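Local coordinates for protein thiol-disulfide oxidoreductase (Bacteroides thetaiotaomicron, PDB 3FW2) that belongs to the TlpA-like thioredoxin family and may act in thiol-disulfide exchange, its C-terminal thioredoxin-fold domain being described here, at residues A[41-46]-A[81-86]; A[56-61]-A[89-94]; A[62-67]-A[145-150]. One frame throughout, in Å; residues are numbered along the deposited sequence. Where two conformers were deposited one is given.

Interaction 1 of 3, residues A[41-46]-A[81-86]; sequences WASWND and KQQWKD
Trp84, on helix 81-90, meets segment 41-46, the end of strand 35-41 and the loop after it, through the five-membered part of its indole. Its CD1 lies 3.5 Å from CZ2 of Trp41, which reaches the Trp84 ring at the edge and near its plane. The two side chains run roughly at right angles; the ring planes are 33° apart, which makes the pair neither a stack nor edge-to-face. A chi1 of 174° carries the Trp84 indole away from its own backbone N and brings the pyrrole edge to Trp41. Both indole N-H groups converge on one water, which accepts from Trp41 NE1 at 3.0 Å and from Trp84 NE1 at 2.9 Å; Trp41 NE1 also has a weak bond to Gln97. Ser43 makes the second patch. Its OG packs 3.6 Å from Gln83 CB, and a water donates both to Ser43 OG and to Gln83 OE1, 2.7 Å from each. Ser43 OG is also hydrogen-bonded to Asp78 OD1, its strongest polar partner. No direct hydrogen bond joins the segments; these two waters bridge them. After Trp-Ala-Ser-Trp, Asn45 probably occupies the position of the first redox cysteine of TlpA-like relatives. Backbone bonds from Trp41 to Ile75 and Leu77 hold the end of strand 35-41; helix 81-90 flanks the loop, and Trp41 and Trp84 also touch Ser76 on strand 70-76.

Interaction 2 of 3, residues A[56-61]-A[89-94]; sequences ELREIY and KRDTLD
Arg58 on helix 48-64 reaches across to Asp91 and Thr92, where a Schellman motif with positive phi at Thr92 closes helix 81-90 of the thioredoxin fold. The hydrogen bonding is concentrated on one backbone oxygen. In the conformer described, Arg58 grips Asp91 O side-on with two nitrogens, NE at 2.8 Å (N-H...O angle 152°) and NH2 at 2.9 Å. The oxygen lies at the edge of the guanidinium, almost in its plane, while both donors approach it from the same face of the carbonyl plane. A cationic group at a helix C-terminus would be expected to interact well with the helix dipole. The carboxylate of Asp91 is not in contact with the guanidinium; Arg58 NH2 to Asp91 OD1 is 4.8 Å. Packing involves Tyr61 and Asp94. A chi1 of 173° swings the Tyr61 ring to Asp94, whose carbonyl carbon lies over one face. The carboxylate of Asp94 is steeply inclined to that ring, the planes 68° apart, and CB of Asp94 sits 3.6 Å from Tyr61 CE2. Tyr61 also touches Met72 on strand 70-76, so this surface contact borders the layer between helix and sheet. Solvent takes part as well: one water donates to Asp94 O at 2.8 Å and lies 3.2 Å from Tyr61 OH.

Interaction 3 of 3, residues A[62-67]-A[145-150]; sequences KKYKKN and NIVEEA
Val147 carries its side of this small contact alone: its CG2 sits against Tyr64 and Asn67, its CG1 against Asn67 alone. The tight point is CG2, which lies 3.5 Å from Tyr64 CE1, meeting the ring obliquely. The same methyl is 3.7 Å from Asn67 OD1, while CG1 comes within 3.8 Å of Asn67 ND2. The Val147 rotamer, chi1 172°, spreads the two branches along the amide. That amide is itself tucked against the tyrosine, with ND2 in the ring plane at its edge, and Lys63 CG lies over one ring face. Beyond this cluster the join is slack. On the solvent side the exposed Glu148, Glu149 and Ala150 do not reach the 62-67 segment, and Ala150 N makes only weak bonds, to Ile146 O and Val147 O. The contact brings the end of helix 48-64 and the turn after it beside the C-terminal helix 136-149, with Ile70 of strand 70-76 touching both Tyr64 and Val147. Asn67 OD1 is hydrogen-bonded to Tyr69 N just beyond the segment, so its contact with Val147 adds no polar bond, and cohesion between the segments rests on apolar and van der Waals contact without any hydrogen bond.

The three contacts run along one thioredoxin-like domain; along the chain come 41-46, 56-61, 62-67, 81-86, 89-94 and 145-150, so the contacts cross in sequence. Interactions 1 and 2 share helix 81-90, have centres 14 Å apart and touch where Trp41 CH2 packs 3.6 Å from Leu93 CD1. Interactions 2 and 3 share helix 48-64, with centres 16 Å apart and segments that adjoin in the sequence. Interactions 1 and 3 lie on opposite sides of the chain centre, with centres 28 Å apart. Helix 48-64 is therefore flanked by the end of helix 81-90 and by helix 136-149, while residues in all three contacts have neighbours on strand 70-76 of the mixed sheet.

Interaction 1 of 3, residues A[41-46]-A[81-86]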
loop_
_atom_site.group_PDB
_atom_site.type_symbol
_atom_site.label_atom_id
_atom_site.label_comp_id
_atom_site.label_asym_id
_atom_site.label_seq_id
_atom_site.Cartn_x
_atom_site.Cartn_y
_atom_site.Cartn_z
ATOM N N TRP A 41 -2.870 5.083 6.869
ATOM C CA TRP A 41 -3.543 3.801 6.980
ATOM C C TRP A 41 -4.454 3.639 5.766
ATOM O O TRP A 41 -4.576 4.545 4.928
ATOM C CB TRP A 41 -4.399 3.770 8.258
ATOM C CG TRP A 41 -5.555 4.723 8.257
ATOM C CD1 TRP A 41 -5.499 6.088 8.347
ATOM C CD2 TRP A 41 -6.943 4.397 8.077
ATOM N NE1 TRP A 41 -6.754 6.622 8.266
ATOM C CE2 TRP A 41 -7.661 5.622 8.091
ATOM C CE3 TRP A 41 -7.641 3.204 7.944
ATOM C CZ2 TRP A 41 -9.052 5.667 7.984
ATOM C CZ3 TRP A 41 -9.009 3.243 7.824
ATOM C CH2 TRP A 41 -9.699 4.468 7.822
ATOM N N ALA A 42 -5.121 2.499 5.681
ATOM C CA ALA A 42 -6.220 2.322 4.744
ATOM C C ALA A 42 -7.147 1.228 5.192
ATOM O O ALA A 42 -6.728 0.219 5.796
ATOM C CB ALA A 42 -5.714 1.975 3.327
ATOM N N SER A 43 -8.437 1.361 4.877
ATOM C CA SER A 43 -9.392 0.331 5.259
ATOM C C SER A 43 -9.146 -0.999 4.540
ATOM O O SER A 43 -9.529 -2.068 5.002
ATOM C CB SER A 43 -10.840 0.840 5.053
ATOM O OG SER A 43 -11.247 0.655 3.702
ATOM N N TRP A 44 -8.558 -0.939 3.363
ATOM C CA TRP A 44 -8.181 -2.123 2.617
ATOM C C TRP A 44 -6.919 -2.834 3.173
ATOM O O TRP A 44 -6.461 -3.882 2.607
ATOM C CB TRP A 44 -8.014 -1.787 1.116
ATOM C CG TRP A 44 -7.033 -0.695 0.733
ATOM C CD1 TRP A 44 -7.351 0.571 0.336
ATOM C CD2 TRP A 44 -5.610 -0.790 0.664
ATOM N NE1 TRP A 44 -6.212 1.260 0.025
ATOM C CE2 TRP A 44 -5.130 0.445 0.213
ATOM C CE3 TRP A 44 -4.681 -1.823 0.927
ATOM C CZ2 TRP A 44 -3.753 0.714 0.036
ATOM C CZ3 TRP A 44 -3.298 -1.541 0.743
ATOM C CH2 TRP A 44 -2.861 -0.290 0.318
ATOM N N ASN A 45 -6.347 -2.289 4.270
ATOM C CA ASN A 45 -5.277 -2.968 4.994
ATOM C C ASN A 45 -5.579 -3.031 6.479
ATOM O O ASN A 45 -4.924 -2.410 7.264
ATOM C CB ASN A 45 -3.966 -2.212 4.748
ATOM C CG ASN A 45 -2.783 -2.887 5.374
ATOM O OD1 ASN A 45 -2.602 -4.065 5.206
ATOM N ND2 ASN A 45 -1.991 -2.126 6.092
ATOM N N ASP A 46 -6.574 -3.816 6.842
ATOM C CA ASP A 46 -6.991 -3.951 8.260
ATOM C C ASP A 46 -6.191 -5.133 8.788
ATOM O O ASP A 46 -6.736 -6.210 9.098
ATOM C CB ASP A 46 -8.529 -4.202 8.321
ATOM C CG ASP A 46 -9.088 -4.131 9.746
ATOM O OD1 ASP A 46 -8.313 -3.827 10.663
ATOM O OD2 ASP A 46 -10.306 -4.425 9.926
ATOM N N LYS A 81 -14.830 5.806 -0.803
ATOM C CA LYS A 81 -15.218 6.687 0.265
ATOM C C LYS A 81 -16.077 6.001 1.350
ATOM O O LYS A 81 -15.876 6.254 2.558
ATOM C CB LYS A 81 -15.950 7.856 -0.353
ATOM C CG LYS A 81 -16.488 8.853 0.585
ATOM C CD LYS A 81 -17.234 9.897 -0.262
ATOM C CE LYS A 81 -17.229 11.203 0.421
ATOM N NZ LYS A 81 -17.807 12.270 -0.492
ATOM N N GLN A 82 -16.990 5.129 0.936
ATOM C CA GLN A 82 -17.853 4.456 1.892
ATOM C C GLN A 82 -17.093 3.469 2.740
ATOM O O GLN A 82 -17.314 3.420 3.950
ATOM C CB GLN A 82 -19.059 3.737 1.257
ATOM C CG GLN A 82 -20.113 3.398 2.329
ATOM C CD GLN A 82 -20.652 4.662 3.025
ATOM O OE1 GLN A 82 -21.112 5.566 2.355
ATOM N NE2 GLN A 82 -20.518 4.755 4.358
ATOM N N GLN A 83 -16.130 2.760 2.151
ATOM C CA GLN A 83 -15.289 1.856 2.929
ATOM C C GLN A 83 -14.466 2.626 3.957
ATOM O O GLN A 83 -14.285 2.150 5.115
ATOM C CB GLN A 83 -14.424 0.990 2.043
ATOM C CG GLN A 83 -15.254 -0.002 1.307
ATOM C CD GLN A 83 -14.533 -0.615 0.166
ATOM O OE1 GLN A 83 -13.326 -0.827 0.220
ATOM N NE2 GLN A 83 -15.273 -0.917 -0.908
ATOM N N TRP A 84 -13.978 3.804 3.558
ATOM C CA TRP A 84 -13.212 4.686 4.430
ATOM C C TRP A 84 -14.068 5.152 5.604
ATOM O O TRP A 84 -13.699 5.003 6.779
ATOM C CB TRP A 84 -12.688 5.886 3.625
ATOM C CG TRP A 84 -12.008 6.935 4.399
ATOM C CD1 TRP A 84 -10.936 6.812 5.213
ATOM C CD2 TRP A 84 -12.386 8.297 4.420
ATOM N NE1 TRP A 84 -10.593 8.038 5.733
ATOM C CE2 TRP A 84 -11.480 8.973 5.265
ATOM C CE3 TRP A 84 -13.414 9.015 3.805
ATOM C CZ2 TRP A 84 -11.538 10.321 5.493
ATOM C CZ3 TRP A 84 -13.471 10.395 4.035
ATOM C CH2 TRP A 84 -12.533 11.034 4.859
ATOM N N LYS A 85 -15.247 5.687 5.317
ATOM C CA LYS A 85 -16.124 6.129 6.386
ATOM C C LYS A 85 -16.579 4.987 7.288
ATOM O O LYS A 85 -16.737 5.169 8.512
ATOM C CB LYS A 85 -17.382 6.820 5.807
ATOM C CG LYS A 85 -17.061 8.164 5.157
ATOM C CD LYS A 85 -18.340 8.829 4.586
ATOM C CE LYS A 85 -18.032 10.258 4.129
ATOM N NZ LYS A 85 -19.288 11.035 3.812
ATOM N N ASP A 86 -16.840 3.834 6.703
ATOM C CA ASP A 86 -17.291 2.692 7.518
ATOM C C ASP A 86 -16.204 2.318 8.541
ATOM O O ASP A 86 -16.533 1.983 9.690
ATOM C CB ASP A 86 -17.585 1.482 6.651
ATOM C CG ASP A 86 -18.872 1.630 5.835
ATOM O OD1 ASP A 86 -19.715 2.542 6.067
ATOM O OD2 ASP A 86 -19.059 0.776 4.952
HETATM O O HOH W 1 -8.321 8.972 7.353
HETATM O O HOH W 2 -11.845 -1.611 2.372
#

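Interaction 2 of 3, residues A[56-61]-A[89-94]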
loop_
_atom_site.group_PDB
_atom_site.type_symbol
_atom_site.label_atom_id
_atom_site.label_comp_id
_atom_site.label_asym_id
_atom_site.label_seq_id
_atom_site.Cartn_x
_atom_site.Cartn_y
_atom_site.Cartn_z
ATOM N N GLU A 56 -2.737 1.837 19.816
ATOM C CA GLU A 56 -1.827 2.832 20.378
ATOM C C GLU A 56 -2.303 4.271 20.189
ATOM O O GLU A 56 -2.210 5.099 21.106
ATOM C CB GLU A 56 -0.422 2.658 19.773
ATOM C CG GLU A 56 0.212 1.337 20.198
ATOM C CD GLU A 56 1.638 1.170 19.698
ATOM O OE1 GLU A 56 2.319 2.192 19.587
ATOM O OE2 GLU A 56 2.095 0.055 19.399
ATOM N N LEU A 57 -2.815 4.556 19.008
ATOM C CA LEU A 57 -3.291 5.888 18.646
ATOM C C LEU A 57 -4.558 6.209 19.410
ATOM O O LEU A 57 -4.731 7.341 19.875
ATOM C CB LEU A 57 -3.523 5.951 17.121
ATOM C CG LEU A 57 -2.297 5.927 16.234
ATOM C CD1 LEU A 57 -2.643 5.699 14.786
ATOM C CD2 LEU A 57 -1.441 7.209 16.440
ATOM N N ARG A 58 -5.451 5.227 19.625
ATOM C CA ARG A 58 -6.656 5.498 20.441
ATOM C C ARG A 58 -6.268 5.904 21.854
ATOM O O ARG A 58 -6.945 6.732 22.456
ATOM C CB ARG A 58 -7.584 4.282 20.525
ATOM C CG ARG A 58 -8.365 3.990 19.274
ATOM C CD ARG A 58 -9.414 2.886 19.480
ATOM N NE ARG A 58 -9.675 2.227 18.201
ATOM C CZ ARG A 58 -9.114 1.105 17.750
ATOM N NH1 ARG A 58 -8.284 0.374 18.512
ATOM N NH2 ARG A 58 -9.434 0.679 16.522
ATOM N N GLU A 59 -5.179 5.299 22.391
ATOM C CA GLU A 59 -4.719 5.664 23.737
ATOM C C GLU A 59 -4.147 7.057 23.801
ATOM O O GLU A 59 -4.395 7.791 24.758
ATOM C CB GLU A 59 -3.695 4.686 24.280
ATOM C CG GLU A 59 -4.317 3.420 24.711
ATOM C CD GLU A 59 -4.872 3.510 26.135
ATOM O OE1 GLU A 59 -6.047 3.919 26.330
ATOM O OE2 GLU A 59 -4.115 3.149 27.067
ATOM N N ILE A 60 -3.370 7.447 22.782
ATOM C CA ILE A 60 -2.858 8.802 22.698
ATOM C C ILE A 60 -3.991 9.828 22.602
ATOM O O ILE A 60 -3.978 10.828 23.280
ATOM C CB ILE A 60 -1.822 8.906 21.538
ATOM C CG1 ILE A 60 -0.592 8.051 21.933
ATOM C CG2 ILE A 60 -1.471 10.356 21.231
ATOM C CD1 ILE A 60 0.220 7.441 20.813
ATOM N N TYR A 61 -4.982 9.554 21.768
ATOM C CA TYR A 61 -6.084 10.502 21.553
ATOM C C TYR A 61 -6.851 10.627 22.862
ATOM O O TYR A 61 -7.246 11.742 23.254
ATOM C CB TYR A 61 -6.993 9.975 20.429
ATOM C CG TYR A 61 -8.250 10.798 20.231
ATOM C CD1 TYR A 61 -8.178 12.063 19.698
ATOM C CD2 TYR A 61 -9.488 10.297 20.570
ATOM C CE1 TYR A 61 -9.323 12.837 19.494
ATOM C CE2 TYR A 61 -10.660 11.081 20.374
ATOM C CZ TYR A 61 -10.533 12.345 19.826
ATOM O OH TYR A 61 -11.643 13.172 19.628
ATOM N N LYS A 89 -15.880 4.664 11.546
ATOM C CA LYS A 89 -16.899 4.375 12.524
ATOM C C LYS A 89 -16.597 3.114 13.340
ATOM O O LYS A 89 -16.568 3.155 14.584
ATOM C CB LYS A 89 -18.248 4.259 11.812
ATOM C CG LYS A 89 -19.435 4.033 12.750
ATOM C CD LYS A 89 -20.743 4.061 11.923
ATOM C CE LYS A 89 -21.978 4.097 12.826
ATOM N NZ LYS A 89 -22.138 2.791 13.459
ATOM N N ARG A 90 -16.367 2.009 12.663
ATOM C CA ARG A 90 -16.090 0.707 13.294
ATOM C C ARG A 90 -14.851 0.705 14.185
ATOM O O ARG A 90 -14.838 0.115 15.293
ATOM C CB ARG A 90 -15.858 -0.276 12.143
ATOM C CG ARG A 90 -15.861 -1.675 12.435
ATOM C CD ARG A 90 -16.157 -2.418 11.141
ATOM N NE ARG A 90 -15.051 -2.258 10.192
ATOM C CZ ARG A 90 -15.136 -1.740 8.964
ATOM N NH1 ARG A 90 -16.290 -1.372 8.428
ATOM N NH2 ARG A 90 -14.047 -1.638 8.244
ATOM N N ASP A 91 -13.801 1.338 13.666
ATOM C CA ASP A 91 -12.512 1.403 14.362
ATOM C C ASP A 91 -12.391 2.574 15.373
ATOM O O ASP A 91 -11.303 2.792 15.939
ATOM C CB ASP A 91 -11.366 1.459 13.333
ATOM C CG ASP A 91 -11.266 0.203 12.448
ATOM O OD1 ASP A 91 -11.876 -0.845 12.724
ATOM O OD2 ASP A 91 -10.559 0.263 11.407
ATOM N N THR A 92 -13.458 3.359 15.531
ATOM C CA THR A 92 -13.498 4.539 16.417
ATOM C C THR A 92 -12.264 5.461 16.225
ATOM O O THR A 92 -11.565 5.837 17.188
ATOM C CB THR A 92 -13.721 4.129 17.894
ATOM O OG1 THR A 92 -12.595 3.422 18.420
ATOM C CG2 THR A 92 -14.978 3.257 18.059
ATOM N N LEU A 93 -12.038 5.813 14.980
ATOM C CA LEU A 93 -10.910 6.701 14.576
ATOM C C LEU A 93 -11.408 8.139 14.726
ATOM O O LEU A 93 -11.780 8.806 13.738
ATOM C CB LEU A 93 -10.510 6.364 13.139
ATOM C CG LEU A 93 -10.149 4.888 12.880
ATOM C CD1 LEU A 93 -9.792 4.654 11.411
ATOM C CD2 LEU A 93 -9.009 4.360 13.788
ATOM N N ASP A 94 -11.412 8.622 15.963
ATOM C CA ASP A 94 -12.169 9.798 16.329
ATOM C C ASP A 94 -11.439 11.148 16.189
ATOM O O ASP A 94 -12.060 12.196 16.276
ATOM C CB ASP A 94 -12.658 9.683 17.790
ATOM C CG ASP A 94 -13.730 8.636 17.991
ATOM O OD1 ASP A 94 -14.383 8.247 17.001
ATOM O OD2 ASP A 94 -13.854 8.209 19.183
HETATM O O HOH W 3 -11.694 14.902 16.995
#

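Interaction 3 of 3, residues A[62-67]-A[145-150]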
loop_
_atom_site.group_PDB
_atom_site.type_symbol
_atom_site.label_atom_id
_atom_site.label_comp_id
_atom_site.label_asym_id
_atom_site.label_seq_id
_atom_site.Cartn_x
_atom_site.Cartn_y
_atom_site.Cartn_z
ATOM N N LYS A 62 -7.068 9.501 23.535
ATOM C CA LYS A 62 -7.858 9.541 24.774
ATOM C C LYS A 62 -7.168 10.445 25.786
ATOM O O LYS A 62 -7.841 11.216 26.489
ATOM C CB LYS A 62 -8.097 8.140 25.333
ATOM C CG LYS A 62 -8.954 8.103 26.575
ATOM C CD LYS A 62 -9.709 6.776 26.725
ATOM C CE LYS A 62 -9.872 6.385 28.185
ATOM N NZ LYS A 62 -10.691 5.135 28.409
ATOM N N LYS A 63 -5.841 10.385 25.842
ATOM C CA LYS A 63 -5.066 11.159 26.802
ATOM C C LYS A 63 -4.882 12.614 26.372
ATOM O O LYS A 63 -4.839 13.505 27.233
ATOM C CB LYS A 63 -3.690 10.496 26.991
ATOM C CG LYS A 63 -2.829 11.136 28.057
ATOM C CD LYS A 63 -1.651 10.261 28.461
ATOM C CE LYS A 63 -1.040 10.832 29.747
ATOM N NZ LYS A 63 0.382 10.403 29.926
ATOM N N TYR A 64 -4.793 12.883 25.066
ATOM C CA TYR A 64 -4.382 14.206 24.587
ATOM C C TYR A 64 -5.374 14.954 23.735
ATOM O O TYR A 64 -4.990 15.914 23.039
ATOM C CB TYR A 64 -3.049 14.119 23.834
ATOM C CG TYR A 64 -1.898 13.627 24.667
ATOM C CD1 TYR A 64 -1.287 14.462 25.590
ATOM C CD2 TYR A 64 -1.425 12.326 24.556
ATOM C CE1 TYR A 64 -0.222 14.011 26.366
ATOM C CE2 TYR A 64 -0.363 11.865 25.345
ATOM C CZ TYR A 64 0.243 12.724 26.237
ATOM O OH TYR A 64 1.317 12.315 27.012
ATOM N N LYS A 65 -6.644 14.547 23.769
ATOM C CA LYS A 65 -7.628 15.128 22.870
ATOM C C LYS A 65 -7.927 16.610 23.119
ATOM O O LYS A 65 -8.411 17.307 22.221
ATOM C CB LYS A 65 -8.935 14.328 22.872
ATOM C CG LYS A 65 -9.556 14.084 24.224
ATOM C CD LYS A 65 -10.964 13.489 24.061
ATOM C CE LYS A 65 -10.905 12.003 23.758
ATOM N NZ LYS A 65 -12.261 11.428 23.396
ATOM N N LYS A 66 -7.650 17.095 24.306
ATOM C CA LYS A 66 -7.956 18.472 24.606
ATOM C C LYS A 66 -6.685 19.146 25.069
ATOM O O LYS A 66 -6.631 19.690 26.150
ATOM C CB LYS A 66 -9.095 18.495 25.650
ATOM C CG LYS A 66 -9.630 19.855 25.966
ATOM C CD LYS A 66 -11.177 19.823 26.260
ATOM C CE LYS A 66 -11.526 19.025 27.498
ATOM N NZ LYS A 66 -13.030 19.089 27.825
ATOM N N ASN A 67 -5.644 19.119 24.239
ATOM C CA ASN A 67 -4.293 19.525 24.645
ATOM C C ASN A 67 -3.802 20.651 23.761
ATOM O O ASN A 67 -4.041 20.631 22.560
ATOM C CB ASN A 67 -3.308 18.345 24.524
ATOM C CG ASN A 67 -1.996 18.615 25.178
ATOM O OD1 ASN A 67 -1.090 19.145 24.565
ATOM N ND2 ASN A 67 -1.891 18.297 26.475
ATOM N N ASN A 145 7.112 14.306 25.955
ATOM C CA ASN A 145 8.125 15.376 25.888
ATOM C C ASN A 145 7.652 16.670 25.226
ATOM O O ASN A 145 7.927 17.788 25.717
ATOM C CB ASN A 145 9.404 14.925 25.206
ATOM C CG ASN A 145 10.185 13.905 26.032
ATOM O OD1 ASN A 145 9.927 13.701 27.229
ATOM N ND2 ASN A 145 11.171 13.270 25.392
ATOM N N ILE A 146 6.920 16.526 24.131
ATOM C CA ILE A 146 6.329 17.661 23.435
ATOM C C ILE A 146 5.390 18.415 24.340
ATOM O O ILE A 146 5.459 19.637 24.403
ATOM C CB ILE A 146 5.594 17.202 22.174
ATOM C CG1 ILE A 146 6.616 16.820 21.106
ATOM C CG2 ILE A 146 4.682 18.321 21.614
ATOM C CD1 ILE A 146 5.988 16.025 19.953
ATOM N N VAL A 147 4.506 17.682 25.018
ATOM C CA VAL A 147 3.559 18.279 25.972
ATOM C C VAL A 147 4.294 18.990 27.120
ATOM O O VAL A 147 3.933 20.097 27.513
ATOM C CB VAL A 147 2.568 17.206 26.495
ATOM C CG1 VAL A 147 1.713 17.762 27.606
ATOM C CG2 VAL A 147 1.677 16.738 25.322
ATOM N N GLU A 148 5.352 18.383 27.631
ATOM C CA GLU A 148 6.160 18.987 28.700
ATOM C C GLU A 148 6.885 20.244 28.223
ATOM O O GLU A 148 7.032 21.222 28.981
ATOM C CB GLU A 148 7.174 17.971 29.214
ATOM C CG GLU A 148 8.241 18.509 30.194
ATOM C CD GLU A 148 9.273 17.432 30.511
ATOM O OE1 GLU A 148 10.426 17.748 30.877
ATOM O OE2 GLU A 148 8.923 16.250 30.382
ATOM N N GLU A 149 7.332 20.257 26.966
ATOM C CA GLU A 149 8.015 21.428 26.405
ATOM C C GLU A 149 7.099 22.633 26.272
ATOM O O GLU A 149 7.581 23.777 26.194
ATOM C CB GLU A 149 8.601 21.134 25.039
ATOM C CG GLU A 149 9.827 20.243 25.059
ATOM C CD GLU A 149 10.167 19.664 23.677
ATOM O OE1 GLU A 149 9.474 19.975 22.683
ATOM O OE2 GLU A 149 11.163 18.907 23.594
ATOM N N ALA A 150 5.793 22.377 26.198
ATOM C CA ALA A 150 4.778 23.433 26.167
ATOM C C ALA A 150 5.090 24.430 25.088
ATOM O O ALA A 150 5.441 24.063 23.954
ATOM C CB ALA A 150 4.674 24.152 27.537
ATOM O OXT ALA A 150 4.979 25.650 25.372
#